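Local atomic coordinates of tellurite resistance protein of COG3793 (Nostoc punctiforme, PDB entry 2OU3), a protein that binds zinc and belongs to the TerB family of tellurite resistance proteins, although its precise cellular role is not established. Residues 48-53 and 103-108; 97-102 and 137-142. All blocks are in the same frame, centred on the assembly; numbering follows the deposited sequence.

Contact 1: residues 48-53 and 103-108; sequences PEEKDW and WVSAAD. With ZN (zinc ion), chain C; ZN (zinc ion), chain D.
Glu50 and Asp108 meet at a zinc ion that ties the first turns of helix 48-60 to the loop leaving helix 94-106. Glu50 leaves its helix with CG anti to its own carbonyl carbon, and the extended chain passes CG close to Val104 O before OE2 binds the metal at 2.2 Å. Asp108 binds from the other segment through OD1 at 1.9 Å from the zinc, and the backbone O of Ser105 is a third ligand. The two carboxylates are turned 44° against each other. Their near oxygens, Glu50 OE2 and Asp108 OD1, stand 2.9 Å apart; the shared cation probably offsets their repulsion. Glu115 and two waters complete the six ligands. The second oxygen of Glu50, OE1, accepts a hydrogen bond from Ser47 N.

Beside the metal the contact turns apolar. Trp53, its CG anti to the backbone N (chi1 -166°), lies across the end of helix 94-106 and the residue after it: its CB rests on Ala107 CB at 3.6 Å, while the ring's CE3 meets Val104 CG2 at 3.7 Å and its CH2 reaches Trp103 CB at 3.6 Å. The indoles of Trp53 and Trp103 lie almost parallel, 6° apart, but are slid so far that they barely overlap. Trp12 and Trp16 of the second subunit meet Trp53 and Trp103 edge-to-face, in that order. Near the surface, Glu49 OE1 binds a second zinc at 2.1 Å. This is a carboxylate-rich zinc site of the TerB domain, with side chains and one backbone carbonyl from separate parts of the chain gathered round one metal beside an aromatic patch at the subunit interface.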
# COMPACT_ATOMS: atom_id res chain seq x y z
N PRO A 48 -6.81 -21.32 0.04
CA PRO A 48 -7.40 -20.40 -0.93
C PRO A 48 -7.34 -18.95 -0.50
O PRO A 48 -7.00 -18.07 -1.32
CB PRO A 48 -8.87 -20.85 -0.99
CG PRO A 48 -8.83 -22.30 -0.67
CD PRO A 48 -7.66 -22.51 0.26
N GLU A 49 -7.68 -18.69 0.77
CA GLU A 49 -7.63 -17.34 1.28
C GLU A 49 -6.21 -16.76 1.25
O GLU A 49 -6.03 -15.57 0.92
CB GLU A 49 -8.17 -17.26 2.71
CG GLU A 49 -8.19 -15.81 3.21
CD GLU A 49 -8.94 -15.62 4.52
OE1 GLU A 49 -9.20 -16.60 5.23
OE2 GLU A 49 -9.28 -14.45 4.84
N GLU A 50 -5.23 -17.56 1.62
CA GLU A 50 -3.84 -17.13 1.60
C GLU A 50 -3.45 -16.86 0.16
O GLU A 50 -2.86 -15.81 -0.15
CB GLU A 50 -2.92 -18.20 2.19
CG GLU A 50 -2.92 -18.28 3.72
CD GLU A 50 -2.23 -19.53 4.22
OE1 GLU A 50 -2.21 -20.55 3.49
OE2 GLU A 50 -1.70 -19.51 5.33
N LYS A 51 -3.79 -17.78 -0.75
CA LYS A 51 -3.40 -17.57 -2.16
C LYS A 51 -4.08 -16.35 -2.76
O LYS A 51 -3.46 -15.58 -3.53
CB LYS A 51 -3.68 -18.81 -3.05
CG LYS A 51 -3.04 -18.66 -4.48
CD LYS A 51 -2.98 -19.97 -5.25
CE LYS A 51 -2.34 -19.77 -6.62
NZ LYS A 51 -2.04 -21.05 -7.33
N ASP A 52 -5.35 -16.14 -2.40
CA ASP A 52 -6.09 -14.99 -2.88
C ASP A 52 -5.48 -13.67 -2.45
O ASP A 52 -5.44 -12.74 -3.25
CB ASP A 52 -7.54 -15.00 -2.47
CG ASP A 52 -8.32 -16.08 -3.20
OD1 ASP A 52 -7.77 -16.69 -4.14
OD2 ASP A 52 -9.48 -16.32 -2.79
N TRP A 53 -5.03 -13.59 -1.20
CA TRP A 53 -4.33 -12.39 -0.73
C TRP A 53 -3.05 -12.12 -1.53
O TRP A 53 -2.73 -10.97 -1.91
CB TRP A 53 -4.01 -12.58 0.73
CG TRP A 53 -3.60 -11.33 1.41
CD1 TRP A 53 -4.42 -10.48 2.10
CD2 TRP A 53 -2.29 -10.79 1.50
NE1 TRP A 53 -3.69 -9.46 2.62
CE2 TRP A 53 -2.38 -9.61 2.26
CE3 TRP A 53 -1.03 -11.19 1.01
CZ2 TRP A 53 -1.28 -8.82 2.54
CZ3 TRP A 53 0.05 -10.38 1.27
CH2 TRP A 53 -0.08 -9.21 2.04
N TRP A 103 3.18 -12.36 5.67
CA TRP A 103 1.90 -11.67 5.47
C TRP A 103 0.88 -12.57 4.78
O TRP A 103 -0.27 -12.61 5.17
CB TRP A 103 2.07 -10.40 4.66
CG TRP A 103 2.34 -9.20 5.45
CD1 TRP A 103 3.54 -8.65 5.74
CD2 TRP A 103 1.35 -8.40 6.10
NE1 TRP A 103 3.37 -7.50 6.50
CE2 TRP A 103 2.04 -7.34 6.76
CE3 TRP A 103 -0.04 -8.47 6.22
CZ2 TRP A 103 1.37 -6.37 7.48
CZ3 TRP A 103 -0.69 -7.51 6.94
CH2 TRP A 103 0.00 -6.48 7.57
N VAL A 104 1.32 -13.31 3.77
CA VAL A 104 0.44 -14.28 3.11
C VAL A 104 -0.08 -15.34 4.10
O VAL A 104 -1.25 -15.66 4.07
CB VAL A 104 1.14 -14.97 1.94
CG1 VAL A 104 0.31 -16.16 1.44
CG2 VAL A 104 1.37 -13.96 0.78
N SER A 105 0.80 -15.90 4.91
CA SER A 105 0.46 -16.91 5.87
C SER A 105 -0.52 -16.35 6.91
O SER A 105 -1.38 -17.05 7.42
CB SER A 105 1.73 -17.42 6.54
OG SER A 105 2.53 -18.15 5.63
N ALA A 106 -0.37 -15.08 7.24
CA ALA A 106 -1.25 -14.44 8.21
C ALA A 106 -2.64 -14.14 7.66
O ALA A 106 -3.54 -13.84 8.42
CB ALA A 106 -0.61 -13.11 8.69
N ALA A 107 -2.83 -14.23 6.33
CA ALA A 107 -4.04 -13.73 5.66
C ALA A 107 -5.29 -14.49 6.07
O ALA A 107 -6.38 -13.94 6.03
CB ALA A 107 -3.89 -13.78 4.11
N ASP A 108 -5.11 -15.75 6.43
CA ASP A 108 -6.22 -16.59 6.81
C ASP A 108 -6.27 -16.83 8.33
O ASP A 108 -6.87 -17.80 8.77
CB ASP A 108 -6.17 -17.93 6.05
CG ASP A 108 -4.98 -18.81 6.42
OD1 ASP A 108 -3.90 -18.32 6.88
OD2 ASP A 108 -5.10 -20.02 6.23
ZN ZN C . -2.15 -18.98 7.42
ZN ZN D . -10.40 -15.87 6.73
O HOH W 1 0.68 -20.91 5.34
O HOH W 2 -3.19 -21.01 7.44
O HOH W 3 -2.71 -18.49 9.49

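Contact 2: residues 97-102 and 137-142; sequences ILLSAI and EQLYYY
Helices 97-102 and 137-142 pack with their axes 9.8 Å apart at closest approach and a signed crossing angle of -48°, running in broadly the same direction; by CA atoms, Leu99 lies nearest Tyr140 and Ile102 nearest Glu137. Ile102 has the largest share of the buried surface. Its two branches divide the work: CG2, anti to the backbone N, presses against the root of the Tyr140 side chain, 3.6 Å from Tyr140 CG and 3.7 Å from Tyr140 CB, whereas CD1 ends against the aliphatic part of Glu137, 4.0 Å from its CG. The Ile102 and Glu137 side chains cross at about a right angle, methyl against methylene, while the acid group forms a salt bridge with Arg120.

One turn earlier, Leu99 sends CD2 to Leu139 CD2 at 3.8 Å, these two side chains also crossing at about a right angle. Its other methyl, CD1, lies more loosely beside Tyr140 CB at 4.3 Å. Tyr140 has CG anti to the backbone N (chi1 161°), which brings the start of its ring against Ile102. No hydrogen bond joins the segments, and the interface is held by Leu99, Ile102 and Leu139 with the inner part of Tyr140 and the methylene of Glu137.

Helix 113-126 closes the Ile102 end, where Ile119 touches both Ile102 and Glu137. On the far side of helix 94-106, helix 26-41 receives Ser100 and Ala101 through Val36 and Cys39. The Leu99 and Leu139 end adjoins the second subunit, whose Arg150 and Leu146 pack on them, placing this buried contact beside the dimer interface.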
# COMPACT_ATOMS: atom_id res chain seq x y z
N ILE A 97 11.06 -11.52 0.25
CA ILE A 97 10.25 -12.68 -0.02
C ILE A 97 9.66 -13.21 1.31
O ILE A 97 8.48 -13.54 1.40
CB ILE A 97 11.11 -13.83 -0.69
CG1 ILE A 97 11.48 -13.50 -2.16
CG2 ILE A 97 10.39 -15.20 -0.59
CD1 ILE A 97 12.73 -14.27 -2.70
N LEU A 98 10.51 -13.33 2.33
CA LEU A 98 10.10 -13.91 3.63
C LEU A 98 8.99 -13.11 4.27
O LEU A 98 8.00 -13.66 4.75
CB LEU A 98 11.29 -14.00 4.58
CG LEU A 98 11.05 -15.00 5.71
CD1 LEU A 98 11.26 -16.37 5.04
CD2 LEU A 98 11.99 -14.87 6.90
N LEU A 99 9.14 -11.78 4.26
CA LEU A 99 8.17 -10.88 4.82
C LEU A 99 6.83 -10.99 4.12
O LEU A 99 5.80 -11.07 4.76
CB LEU A 99 8.68 -9.43 4.84
CG LEU A 99 7.68 -8.41 5.42
CD1 LEU A 99 7.32 -8.72 6.88
CD2 LEU A 99 8.18 -6.96 5.26
N SER A 100 6.83 -11.01 2.81
CA SER A 100 5.58 -11.23 2.06
C SER A 100 4.98 -12.60 2.39
O SER A 100 3.78 -12.72 2.56
CB SER A 100 5.82 -11.11 0.56
OG SER A 100 6.11 -9.75 0.21
N ALA A 101 5.83 -13.62 2.51
CA ALA A 101 5.36 -14.96 2.87
C ALA A 101 4.69 -15.00 4.25
O ALA A 101 3.66 -15.65 4.44
CB ALA A 101 6.53 -15.96 2.85
N ILE A 102 5.27 -14.25 5.19
CA ILE A 102 4.66 -14.10 6.53
C ILE A 102 3.28 -13.47 6.42
O ILE A 102 2.33 -13.97 7.01
CB ILE A 102 5.56 -13.25 7.44
CG1 ILE A 102 6.83 -14.02 7.76
CG2 ILE A 102 4.81 -12.82 8.75
CD1 ILE A 102 8.02 -13.16 8.29
N GLU A 137 9.27 -11.07 11.54
CA GLU A 137 7.99 -11.40 12.17
C GLU A 137 7.47 -10.25 13.02
O GLU A 137 6.28 -9.92 12.99
CB GLU A 137 8.08 -12.65 13.04
CG GLU A 137 8.39 -13.88 12.24
CD GLU A 137 7.91 -15.17 12.90
OE1 GLU A 137 7.66 -15.18 14.12
OE2 GLU A 137 7.80 -16.19 12.16
N GLN A 138 8.36 -9.63 13.78
CA GLN A 138 7.99 -8.50 14.61
C GLN A 138 7.50 -7.35 13.77
O GLN A 138 6.51 -6.71 14.13
CB GLN A 138 9.17 -8.06 15.47
CG GLN A 138 8.86 -6.88 16.37
CD GLN A 138 10.06 -6.49 17.23
OE1 GLN A 138 11.06 -5.98 16.72
NE2 GLN A 138 9.95 -6.73 18.53
N LEU A 139 8.20 -7.08 12.68
CA LEU A 139 7.80 -6.03 11.76
C LEU A 139 6.36 -6.28 11.23
O LEU A 139 5.53 -5.38 11.26
CB LEU A 139 8.79 -5.94 10.63
CG LEU A 139 8.47 -4.88 9.58
CD1 LEU A 139 8.61 -3.47 10.16
CD2 LEU A 139 9.37 -5.09 8.39
N TYR A 140 6.09 -7.51 10.78
CA TYR A 140 4.74 -7.94 10.44
C TYR A 140 3.74 -7.56 11.56
O TYR A 140 2.68 -6.94 11.31
CB TYR A 140 4.67 -9.45 10.16
CG TYR A 140 3.25 -9.90 10.27
CD1 TYR A 140 2.33 -9.57 9.30
CD2 TYR A 140 2.78 -10.55 11.41
CE1 TYR A 140 1.02 -9.88 9.41
CE2 TYR A 140 1.43 -10.88 11.53
CZ TYR A 140 0.57 -10.53 10.53
OH TYR A 140 -0.76 -10.81 10.59
N TYR A 141 4.02 -7.98 12.79
CA TYR A 141 3.01 -7.76 13.85
C TYR A 141 2.76 -6.28 14.04
O TYR A 141 1.62 -5.87 14.24
CB TYR A 141 3.39 -8.41 15.18
CG TYR A 141 3.16 -9.91 15.19
CD1 TYR A 141 1.87 -10.43 15.17
CD2 TYR A 141 4.24 -10.80 15.21
CE1 TYR A 141 1.67 -11.82 15.17
CE2 TYR A 141 4.04 -12.17 15.21
CZ TYR A 141 2.77 -12.67 15.19
OH TYR A 141 2.61 -14.02 15.21
N TYR A 142 3.83 -5.50 14.01
CA TYR A 142 3.74 -4.04 14.16
C TYR A 142 3.00 -3.39 12.99
O TYR A 142 2.19 -2.48 13.19
CB TYR A 142 5.12 -3.43 14.27
CG TYR A 142 5.67 -3.37 15.67
CD1 TYR A 142 6.27 -4.48 16.25
CD2 TYR A 142 5.60 -2.20 16.42
CE1 TYR A 142 6.78 -4.45 17.54
CE2 TYR A 142 6.12 -2.15 17.72
CZ TYR A 142 6.71 -3.29 18.27
OH TYR A 142 7.24 -3.28 19.54

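Both contacts draw on helix 94-106: contact 2 uses its middle and contact 1 its end with the following loop, their centres about 13 Å apart. Contact 2 is a buried, apolar seam to helix 130-154, without polar bonds across it. Contact 1 is only partly buried and joins helix 48-60 through metal coordination as well as indole packing. The two adjoin at Trp103, whose ring meets Tyr140 edge-to-face, CE2 lying 3.4 Å from Tyr140 CD1. Each also borders the second subunit, contact 1 through tryptophans and contact 2 through leucines. Helix 94-106 thus links a carboxylate-rich zinc site to the helical core.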